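Local coordinates for protein HIAXHD3 (Humicola insolens, PDB 3ZXK) that probably removes arabinofuranosyl side chains from xylan as a family 43 glycoside hydrolase, and has served as the scaffold for engineering in endo-xylanase activity, at residues D322-S330 against F344-L354; A453-D464 against T476-G486. All coordinates share one frame; numbering follows the deposited sequence.

Contact 1 (D322-S330 against F344-L354); sequences DEFRGTRFS and FTLLGGNEGGL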
loop_
_atom_site.group_PDB
_atom_site.type_symbol
_atom_site.label_atom_id
_atom_site.label_comp_id
_atom_site.label_asym_id
_atom_site.label_seq_id
_atom_site.Cartn_x
_atom_site.Cartn_y
_atom_site.Cartn_z
ATOM N N ASP A 322 -14.994 -10.406 -6.852
ATOM C CA ASP A 322 -15.243 -10.344 -5.420
ATOM C C ASP A 322 -16.690 -9.977 -5.193
ATOM O O ASP A 322 -17.123 -8.865 -5.501
ATOM C CB ASP A 322 -14.305 -9.311 -4.762
ATOM C CG ASP A 322 -14.336 -9.380 -3.233
ATOM O OD1 ASP A 322 -15.306 -9.954 -2.653
ATOM O OD2 ASP A 322 -13.392 -8.853 -2.625
ATOM N N GLU A 323 -17.438 -10.945 -4.676
ATOM C CA GLU A 323 -18.856 -10.730 -4.391
ATOM C C GLU A 323 -19.139 -10.504 -2.904
ATOM O O GLU A 323 -20.276 -10.633 -2.456
ATOM C CB GLU A 323 -19.730 -11.837 -4.995
ATOM C CG GLU A 323 -19.804 -11.681 -6.516
ATOM C CD GLU A 323 -20.591 -12.768 -7.213
ATOM O OE1 GLU A 323 -20.353 -13.968 -6.948
ATOM O OE2 GLU A 323 -21.447 -12.419 -8.056
ATOM N N PHE A 324 -18.094 -10.149 -2.151
ATOM C CA PHE A 324 -18.216 -9.736 -0.749
ATOM C C PHE A 324 -18.910 -10.808 0.065
ATOM O O PHE A 324 -19.883 -10.557 0.792
ATOM C CB PHE A 324 -18.943 -8.383 -0.626
ATOM C CG PHE A 324 -18.167 -7.237 -1.231
ATOM C CD1 PHE A 324 -17.012 -6.735 -0.604
ATOM C CD2 PHE A 324 -18.561 -6.676 -2.447
ATOM C CE1 PHE A 324 -16.286 -5.682 -1.168
ATOM C CE2 PHE A 324 -17.830 -5.628 -3.015
ATOM C CZ PHE A 324 -16.695 -5.133 -2.377
ATOM N N ARG A 325 -18.368 -12.012 -0.054
ATOM C CA ARG A 325 -18.877 -13.182 0.653
ATOM C C ARG A 325 -18.145 -13.387 1.964
ATOM O O ARG A 325 -17.054 -12.878 2.143
ATOM C CB ARG A 325 -18.718 -14.414 -0.232
ATOM C CG ARG A 325 -19.549 -14.327 -1.497
ATOM C CD ARG A 325 -19.355 -15.554 -2.375
ATOM N NE ARG A 325 -20.058 -15.384 -3.639
ATOM C CZ ARG A 325 -21.193 -15.995 -3.951
ATOM N NH1 ARG A 325 -21.755 -16.844 -3.102
ATOM N NH2 ARG A 325 -21.763 -15.769 -5.120
ATOM N N GLY A 326 -18.764 -14.120 2.884
ATOM C CA GLY A 326 -18.123 -14.454 4.159
ATOM C C GLY A 326 -18.142 -13.312 5.154
ATOM O O GLY A 326 -18.931 -12.370 5.019
ATOM N N THR A 327 -17.256 -13.377 6.146
ATOM C CA THR A 327 -17.346 -12.495 7.306
ATOM C C THR A 327 -16.343 -11.340 7.298
ATOM O O THR A 327 -16.479 -10.385 8.076
ATOM C CB THR A 327 -17.187 -13.298 8.615
ATOM O OG1 THR A 327 -15.965 -14.048 8.572
ATOM C CG2 THR A 327 -18.349 -14.278 8.784
ATOM N N ARG A 328 -15.359 -11.421 6.401
ATOM C CA ARG A 328 -14.240 -10.493 6.368
ATOM C C ARG A 328 -13.994 -10.048 4.952
ATOM O O ARG A 328 -14.301 -10.770 4.018
ATOM C CB ARG A 328 -12.976 -11.196 6.865
ATOM C CG ARG A 328 -13.060 -11.764 8.267
ATOM C CD ARG A 328 -11.841 -12.628 8.567
ATOM N NE ARG A 328 -10.579 -11.940 8.277
ATOM C CZ ARG A 328 -9.931 -11.141 9.128
ATOM N NH1 ARG A 328 -10.415 -10.905 10.346
ATOM N NH2 ARG A 328 -8.791 -10.568 8.756
ATOM N N PHE A 329 -13.396 -8.869 4.791
ATOM C CA PHE A 329 -12.945 -8.409 3.490
ATOM C C PHE A 329 -11.736 -9.217 3.023
ATOM O O PHE A 329 -10.909 -9.678 3.831
ATOM C CB PHE A 329 -12.553 -6.921 3.529
ATOM C CG PHE A 329 -13.717 -5.973 3.645
ATOM C CD1 PHE A 329 -14.609 -5.801 2.589
ATOM C CD2 PHE A 329 -13.900 -5.225 4.805
ATOM C CE1 PHE A 329 -15.677 -4.931 2.695
ATOM C CE2 PHE A 329 -14.959 -4.343 4.908
ATOM C CZ PHE A 329 -15.847 -4.184 3.842
ATOM N N SER A 330 -11.609 -9.361 1.713
ATOM C CA SER A 330 -10.349 -9.810 1.152
ATOM C C SER A 330 -9.241 -8.813 1.521
ATOM O O SER A 330 -9.501 -7.658 1.924
ATOM C CB SER A 330 -10.461 -9.919 -0.370
ATOM O OG SER A 330 -10.139 -8.678 -0.952
ATOM N N PHE A 344 -21.527 -0.052 8.103
ATOM C CA PHE A 344 -21.410 -1.051 7.032
ATOM C C PHE A 344 -21.612 -2.458 7.567
ATOM O O PHE A 344 -21.359 -2.738 8.753
ATOM C CB PHE A 344 -20.051 -0.937 6.295
ATOM C CG PHE A 344 -18.893 -1.587 7.023
ATOM C CD1 PHE A 344 -18.566 -2.930 6.793
ATOM C CD2 PHE A 344 -18.109 -0.848 7.920
ATOM C CE1 PHE A 344 -17.487 -3.504 7.448
ATOM C CE2 PHE A 344 -17.039 -1.432 8.585
ATOM C CZ PHE A 344 -16.740 -2.771 8.361
ATOM N N THR A 345 -22.038 -3.363 6.689
ATOM C CA THR A 345 -22.154 -4.775 7.071
ATOM C C THR A 345 -21.871 -5.642 5.867
ATOM O O THR A 345 -22.336 -5.350 4.758
ATOM C CB THR A 345 -23.589 -5.138 7.547
ATOM O OG1 THR A 345 -24.077 -4.151 8.467
ATOM C CG2 THR A 345 -23.564 -6.486 8.233
ATOM N N LEU A 346 -21.116 -6.709 6.084
ATOM C CA LEU A 346 -20.989 -7.793 5.115
ATOM C C LEU A 346 -22.115 -8.780 5.415
ATOM O O LEU A 346 -22.200 -9.283 6.529
ATOM C CB LEU A 346 -19.627 -8.463 5.274
ATOM C CG LEU A 346 -18.486 -7.648 4.657
ATOM C CD1 LEU A 346 -17.164 -8.209 5.149
ATOM C CD2 LEU A 346 -18.554 -7.723 3.135
ATOM N N LEU A 347 -22.968 -9.061 4.426
ATOM C CA LEU A 347 -24.262 -9.759 4.641
ATOM C C LEU A 347 -24.189 -11.253 4.842
ATOM O O LEU A 347 -25.129 -11.860 5.394
ATOM C CB LEU A 347 -25.180 -9.506 3.447
ATOM C CG LEU A 347 -25.661 -8.067 3.367
ATOM C CD1 LEU A 347 -26.289 -7.788 2.008
ATOM C CD2 LEU A 347 -26.629 -7.743 4.502
ATOM N N GLY A 348 -23.120 -11.861 4.340
ATOM C CA GLY A 348 -22.976 -13.322 4.408
ATOM C C GLY A 348 -24.062 -14.041 3.632
ATOM O O GLY A 348 -24.606 -13.500 2.663
ATOM N N GLY A 349 -24.389 -15.257 4.051
ATOM C CA GLY A 349 -25.376 -16.060 3.322
ATOM C C GLY A 349 -24.925 -16.438 1.919
ATOM O O GLY A 349 -23.736 -16.372 1.606
ATOM N N ASN A 350 -25.878 -16.815 1.068
ATOM C CA ASN A 350 -25.555 -17.365 -0.254
ATOM C C ASN A 350 -24.933 -16.342 -1.197
ATOM O O ASN A 350 -24.038 -16.662 -1.983
ATOM C CB ASN A 350 -26.798 -18.008 -0.901
ATOM C CG ASN A 350 -27.376 -19.141 -0.067
ATOM O OD1 ASN A 350 -26.648 -19.851 0.632
ATOM N ND2 ASN A 350 -28.698 -19.322 -0.144
ATOM N N GLU A 351 -25.394 -15.102 -1.095
ATOM C CA GLU A 351 -25.040 -14.089 -2.074
ATOM C C GLU A 351 -23.954 -13.141 -1.587
ATOM O O GLU A 351 -23.279 -12.509 -2.399
ATOM C CB GLU A 351 -26.296 -13.318 -2.488
ATOM C CG GLU A 351 -27.271 -14.142 -3.319
ATOM C CD GLU A 351 -28.702 -13.660 -3.195
ATOM O OE1 GLU A 351 -28.915 -12.432 -3.025
ATOM O OE2 GLU A 351 -29.616 -14.514 -3.270
ATOM N N GLY A 352 -23.767 -13.032 -0.272
ATOM C CA GLY A 352 -22.858 -12.010 0.248
ATOM C C GLY A 352 -23.391 -10.616 -0.050
ATOM O O GLY A 352 -24.601 -10.384 -0.094
ATOM N N GLY A 353 -22.471 -9.694 -0.285
ATOM C CA GLY A 353 -22.824 -8.302 -0.480
ATOM C C GLY A 353 -22.389 -7.437 0.687
ATOM O O GLY A 353 -22.353 -7.875 1.837
ATOM N N LEU A 354 -22.020 -6.209 0.342
ATOM C CA LEU A 354 -21.614 -5.214 1.303
ATOM C C LEU A 354 -22.657 -4.092 1.391
ATOM O O LEU A 354 -22.967 -3.443 0.387
ATOM C CB LEU A 354 -20.259 -4.612 0.872
ATOM C CG LEU A 354 -19.745 -3.340 1.605
ATOM C CD1 LEU A 354 -19.421 -3.671 3.069
ATOM C CD2 LEU A 354 -18.525 -2.730 0.915
HETATM O O HOH W 1 -20.601 -11.164 3.239
HETATM O O HOH W 2 -21.204 -15.659 2.375
HETATM O O HOH W 3 -20.614 -11.873 7.105
#
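A chi1 of 169° turns the L354 side chain away from its own backbone N and brings both methyls to the F329 ring. CD1 of L354 meets the rim of that ring at CZ, 3.7 Å away, while CD1 of L346 sits almost exactly above the ring centre, 4.2 Å from the centroid, in a CH-pi contact. F344 CE1 approaches F329 CE2 to 3.7 Å, the two rings inclined by 34°. The other methyl of L346, CD2, reaches F324 CB, and L354 CB lies over one face of the F324 ring. This cluster joins the irregular 322-330 loop to an edge hairpin of the concanavalin A-like beta-sandwich, strands 344-346 and 354-357 with a glycine-rich turn between them. L372 of strand 372-375 touches F324, F329 and L354. At the turn, G353 N donates to F324 O (2.9 Å) from well above the carbonyl plane, and G352 passes so close to the loop backbone that any CB would clash with F324 O. One water accepts from G348 N and donates to both F324 O and G326 O. Within the 322-330 loop, R325 NH2 donates to E323 OE1 (2.9 Å) in a salt bridge, in the guanidinium plane but from above the carboxylate.

Contact 2 (A453-D464 against T476-G486); sequences AQQDIWLRIDAD and TTTFYYSIDGG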
loop_
_atom_site.group_PDB
_atom_site.type_symbol
_atom_site.label_atom_id
_atom_site.label_comp_id
_atom_site.label_asym_id
_atom_site.label_seq_id
_atom_site.Cartn_x
_atom_site.Cartn_y
_atom_site.Cartn_z
ATOM N N ALA A 453 -33.618 -0.570 -12.798
ATOM C CA ALA A 453 -32.247 -0.164 -13.057
ATOM C C ALA A 453 -31.495 0.035 -11.741
ATOM O O ALA A 453 -30.310 -0.333 -11.629
ATOM C CB ALA A 453 -32.225 1.128 -13.865
ATOM N N GLN A 454 -32.172 0.625 -10.750
ATOM C CA GLN A 454 -31.530 0.877 -9.453
ATOM C C GLN A 454 -31.098 -0.395 -8.770
ATOM O O GLN A 454 -30.111 -0.405 -8.045
ATOM C CB GLN A 454 -32.445 1.669 -8.519
ATOM C CG GLN A 454 -32.665 3.103 -8.976
ATOM C CD GLN A 454 -33.711 3.780 -8.139
ATOM O OE1 GLN A 454 -33.802 3.530 -6.944
ATOM N NE2 GLN A 454 -34.533 4.615 -8.763
ATOM N N GLN A 455 -31.841 -1.473 -9.006
ATOM C CA GLN A 455 -31.543 -2.744 -8.338
ATOM C C GLN A 455 -30.262 -3.376 -8.884
ATOM O O GLN A 455 -29.653 -4.191 -8.209
ATOM C CB GLN A 455 -32.752 -3.695 -8.423
ATOM C CG GLN A 455 -32.692 -4.972 -7.571
ATOM C CD GLN A 455 -31.815 -6.058 -8.179
ATOM O OE1 GLN A 455 -31.760 -6.226 -9.401
ATOM N NE2 GLN A 455 -31.108 -6.797 -7.323
ATOM N N ASP A 456 -29.813 -2.958 -10.075
ATOM C CA ASP A 456 -28.624 -3.554 -10.668
ATOM C C ASP A 456 -27.936 -2.577 -11.595
ATOM O O ASP A 456 -28.148 -2.588 -12.806
ATOM C CB ASP A 456 -28.965 -4.849 -11.411
ATOM C CG ASP A 456 -27.747 -5.724 -11.655
ATOM O OD1 ASP A 456 -26.986 -5.959 -10.695
ATOM O OD2 ASP A 456 -27.583 -6.211 -12.796
ATOM N N ILE A 457 -27.118 -1.714 -11.013
ATOM C CA ILE A 457 -26.359 -0.741 -11.786
ATOM C C ILE A 457 -24.875 -1.057 -11.730
ATOM O O ILE A 457 -24.333 -1.352 -10.663
ATOM C CB ILE A 457 -26.636 0.709 -11.317
ATOM C CG1 ILE A 457 -25.846 1.713 -12.159
ATOM C CG2 ILE A 457 -26.288 0.890 -9.840
ATOM C CD1 ILE A 457 -26.463 3.094 -12.161
ATOM N N TRP A 458 -24.224 -1.007 -12.886
ATOM C CA TRP A 458 -22.824 -1.348 -12.989
ATOM C C TRP A 458 -22.079 -0.113 -13.357
ATOM O O TRP A 458 -22.454 0.606 -14.302
ATOM C CB TRP A 458 -22.602 -2.399 -14.059
ATOM C CG TRP A 458 -23.355 -3.690 -13.830
ATOM C CD1 TRP A 458 -24.740 -3.879 -13.688
ATOM C CD2 TRP A 458 -22.783 -5.048 -13.814
ATOM N NE1 TRP A 458 -25.031 -5.221 -13.536
ATOM C CE2 TRP A 458 -23.903 -5.970 -13.602
ATOM C CE3 TRP A 458 -21.491 -5.566 -13.915
ATOM C CZ2 TRP A 458 -23.719 -7.348 -13.519
ATOM C CZ3 TRP A 458 -21.320 -6.952 -13.822
ATOM C CH2 TRP A 458 -22.412 -7.821 -13.627
ATOM N N LEU A 459 -21.035 0.154 -12.598
ATOM C CA LEU A 459 -20.238 1.352 -12.751
ATOM C C LEU A 459 -18.795 0.965 -13.045
ATOM O O LEU A 459 -18.161 0.244 -12.251
ATOM C CB LEU A 459 -20.322 2.214 -11.486
ATOM C CG LEU A 459 -21.723 2.749 -11.157
ATOM C CD1 LEU A 459 -21.700 3.500 -9.822
ATOM C CD2 LEU A 459 -22.277 3.625 -12.303
ATOM N N ARG A 460 -18.265 1.509 -14.129
ATOM C CA ARG A 460 -16.973 1.104 -14.652
ATOM C C ARG A 460 -15.986 2.245 -14.799
ATOM O O ARG A 460 -16.315 3.285 -15.358
ATOM C CB ARG A 460 -17.195 0.415 -16.013
ATOM C CG ARG A 460 -15.941 0.045 -16.813
ATOM C CD ARG A 460 -16.271 -0.817 -18.026
ATOM N NE ARG A 460 -15.368 -0.460 -19.116
ATOM C CZ ARG A 460 -15.628 -0.660 -20.404
ATOM N NH1 ARG A 460 -16.738 -1.285 -20.769
ATOM N NH2 ARG A 460 -14.752 -0.269 -21.320
ATOM N N ILE A 461 -14.768 2.018 -14.317
ATOM C CA ILE A 461 -13.684 3.006 -14.393
ATOM C C ILE A 461 -12.542 2.386 -15.202
ATOM O O ILE A 461 -11.957 1.371 -14.785
ATOM C CB ILE A 461 -13.151 3.392 -12.990
ATOM C CG1 ILE A 461 -14.236 4.002 -12.082
ATOM C CG2 ILE A 461 -11.982 4.368 -13.091
ATOM C CD1 ILE A 461 -13.781 4.215 -10.651
ATOM N N ASP A 462 -12.192 2.984 -16.333
ATOM C CA ASP A 462 -11.053 2.457 -17.139
ATOM C C ASP A 462 -9.884 3.402 -16.891
ATOM O O ASP A 462 -9.861 4.521 -17.412
ATOM C CB ASP A 462 -11.367 2.422 -18.652
ATOM C CG ASP A 462 -12.303 1.294 -19.056
ATOM O OD1 ASP A 462 -12.912 0.671 -18.158
ATOM O OD2 ASP A 462 -12.449 1.057 -20.293
ATOM N N ALA A 463 -8.914 2.946 -16.100
ATOM C CA ALA A 463 -7.788 3.775 -15.698
ATOM C C ALA A 463 -6.495 3.438 -16.408
ATOM O O ALA A 463 -6.105 2.295 -16.517
ATOM C CB ALA A 463 -7.555 3.636 -14.205
ATOM N N ASP A 464 -5.793 4.460 -16.844
ATOM C CA ASP A 464 -4.467 4.261 -17.408
ATOM C C ASP A 464 -3.456 4.785 -16.402
ATOM O O ASP A 464 -3.443 6.001 -16.099
ATOM C CB ASP A 464 -4.354 5.027 -18.738
ATOM C CG ASP A 464 -2.995 4.830 -19.423
ATOM O OD1 ASP A 464 -2.201 4.028 -18.916
ATOM O OD2 ASP A 464 -2.720 5.471 -20.455
ATOM N N THR A 476 -5.061 9.547 -18.714
ATOM C CA THR A 476 -6.482 9.791 -18.522
ATOM C C THR A 476 -7.247 8.514 -18.174
ATOM O O THR A 476 -6.832 7.375 -18.490
ATOM C CB THR A 476 -7.132 10.429 -19.767
ATOM O OG1 THR A 476 -6.993 9.528 -20.868
ATOM C CG2 THR A 476 -6.487 11.773 -20.115
ATOM N N THR A 477 -8.369 8.740 -17.497
ATOM C CA THR A 477 -9.332 7.716 -17.123
ATOM C C THR A 477 -10.688 8.069 -17.708
ATOM O O THR A 477 -11.078 9.250 -17.762
ATOM C CB THR A 477 -9.450 7.634 -15.585
ATOM O OG1 THR A 477 -8.250 7.059 -15.059
ATOM C CG2 THR A 477 -10.653 6.769 -15.150
ATOM N N THR A 478 -11.401 7.035 -18.151
ATOM C CA THR A 478 -12.782 7.192 -18.647
ATOM C C THR A 478 -13.780 6.397 -17.796
ATOM O O THR A 478 -13.403 5.444 -17.116
ATOM C CB THR A 478 -12.907 6.826 -20.133
ATOM O OG1 THR A 478 -12.354 5.529 -20.379
ATOM C CG2 THR A 478 -12.159 7.887 -20.992
ATOM N N PHE A 479 -15.041 6.833 -17.808
ATOM C CA PHE A 479 -16.077 6.286 -16.948
ATOM C C PHE A 479 -17.271 5.793 -17.778
ATOM O O PHE A 479 -17.636 6.420 -18.786
ATOM C CB PHE A 479 -16.551 7.357 -15.954
ATOM C CG PHE A 479 -15.479 7.821 -14.981
ATOM C CD1 PHE A 479 -14.595 8.856 -15.302
ATOM C CD2 PHE A 479 -15.361 7.219 -13.733
ATOM C CE1 PHE A 479 -13.600 9.262 -14.415
ATOM C CE2 PHE A 479 -14.383 7.632 -12.834
ATOM C CZ PHE A 479 -13.486 8.639 -13.177
ATOM N N TYR A 480 -17.873 4.687 -17.344
ATOM C CA TYR A 480 -18.984 4.057 -18.063
ATOM C C TYR A 480 -20.016 3.528 -17.077
ATOM O O TYR A 480 -19.689 3.262 -15.923
ATOM C CB TYR A 480 -18.474 2.860 -18.886
ATOM C CG TYR A 480 -17.305 3.183 -19.781
ATOM C CD1 TYR A 480 -16.024 3.313 -19.234
ATOM C CD2 TYR A 480 -17.468 3.375 -21.166
ATOM C CE1 TYR A 480 -14.949 3.620 -20.007
ATOM C CE2 TYR A 480 -16.376 3.690 -21.969
ATOM C CZ TYR A 480 -15.118 3.828 -21.358
ATOM O OH TYR A 480 -13.982 4.151 -22.052
ATOM N N TYR A 481 -21.257 3.404 -17.545
ATOM C CA TYR A 481 -22.276 2.730 -16.760
ATOM C C TYR A 481 -22.995 1.706 -17.604
ATOM O O TYR A 481 -22.994 1.804 -18.829
ATOM C CB TYR A 481 -23.283 3.737 -16.174
ATOM C CG TYR A 481 -24.141 4.412 -17.239
ATOM C CD1 TYR A 481 -25.362 3.850 -17.666
ATOM C CD2 TYR A 481 -23.738 5.610 -17.828
ATOM C CE1 TYR A 481 -26.124 4.455 -18.657
ATOM C CE2 TYR A 481 -24.525 6.234 -18.789
ATOM C CZ TYR A 481 -25.707 5.645 -19.215
ATOM O OH TYR A 481 -26.495 6.268 -20.181
ATOM N N SER A 482 -23.571 0.723 -16.916
ATOM C CA SER A 482 -24.500 -0.238 -17.500
ATOM C C SER A 482 -25.746 -0.358 -16.650
ATOM O O SER A 482 -25.681 -0.537 -15.433
ATOM C CB SER A 482 -23.874 -1.624 -17.669
ATOM O OG SER A 482 -24.845 -2.544 -18.151
ATOM N N ILE A 483 -26.885 -0.284 -17.318
ATOM C CA ILE A 483 -28.159 -0.574 -16.679
ATOM C C ILE A 483 -28.844 -1.746 -17.387
ATOM O O ILE A 483 -30.064 -1.896 -17.336
ATOM C CB ILE A 483 -29.062 0.677 -16.609
ATOM C CG1 ILE A 483 -29.211 1.326 -17.981
ATOM C CG2 ILE A 483 -28.483 1.689 -15.628
ATOM C CD1 ILE A 483 -30.515 2.077 -18.174
ATOM N N ASP A 484 -28.045 -2.590 -18.035
ATOM C CA ASP A 484 -28.576 -3.832 -18.598
ATOM C C ASP A 484 -27.742 -5.047 -18.176
ATOM O O ASP A 484 -27.412 -5.908 -18.989
ATOM C CB ASP A 484 -28.755 -3.721 -20.115
ATOM C CG ASP A 484 -27.443 -3.683 -20.869
ATOM O OD1 ASP A 484 -26.368 -3.473 -20.267
ATOM O OD2 ASP A 484 -27.489 -3.877 -22.092
ATOM N N GLY A 485 -27.407 -5.105 -16.888
ATOM C CA GLY A 485 -26.699 -6.256 -16.332
ATOM C C GLY A 485 -25.272 -6.433 -16.811
ATOM O O GLY A 485 -24.752 -7.546 -16.808
ATOM N N GLY A 486 -24.638 -5.339 -17.231
ATOM C CA GLY A 486 -23.243 -5.362 -17.669
ATOM C C GLY A 486 -23.049 -5.814 -19.102
ATOM O O GLY A 486 -21.927 -6.060 -19.536
HETATM O O HOH W 4 -28.800 -4.257 -14.791
HETATM O O HOH W 5 -7.938 5.184 -19.697
HETATM O O HOH W 6 -3.804 7.993 -20.917
#
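The guanidinium of R460 lies on one face of the Y480 ring, planes 22° apart and CZ 4.2 Å from the ring centroid, a stacked cation-pi pair; at the ring edge, in its plane, is R460 O. The guanidinium edge is taken by D462, which NE and NH2 grip side-on, one nitrogen to each carboxylate oxygen, both on the syn side. That salt bridge fixes the rotation of the cation above the tyrosine, and S382 bonds to D462 OD1 as well. All this decorates an antiparallel beta hairpin in the concanavalin A-like sandwich, strands 457-464 and 476-482, whose paired backbones alternate hydrogen-bonded and non-hydrogen-bonded positions from W458-S482 to D462-T478. At the opposite end of the hairpin from D464, the W458 indole has G485 and G486 over one face, with G486 CA 4.1 Å from the centroid of the five-membered ring. Its NE1 donates to D456 OD2 (2.8 Å), nearly in the indole plane but from above the carboxylate; D456 OD1 has R386 and K527 as salt-bridge partners. Replacing W458 with an alanine would probably open a gap beneath the G485-G486 turn and cost D456 OD2 its indole donor. On the other face of the sheet, L459, I461 and F479 point toward strand 396-403, where I461 CG1 runs alongside the F479 ring, 3.7 Å from CE2. T477 is tightly fitted there: its CG2 comes within 3.4 Å of I461 CG2, and its buried OG1 finds no polar partner.

How the contacts relate
Contacts 1 and 2 build different parts of one seven-stranded antiparallel sheet in the concanavalin A-like domain. Contact 1 lies at its outermost strand, 344-346, and the neighbouring 354-357; contact 2 is the hairpin of 457-464 and 476-482, with strands 523-533 and 380-388 in between. Their centres are about 21 Å apart and their nearest atoms about 7 Å, without touching. Strand 523-533 links them: V526 meets F324 and L354 in contact 1, while K527 is bound to D456 in contact 2. Neither contact contains a glycan-pocket residue, although F469, in the loop joining the two strands of contact 2, and W502 belong to that pocket.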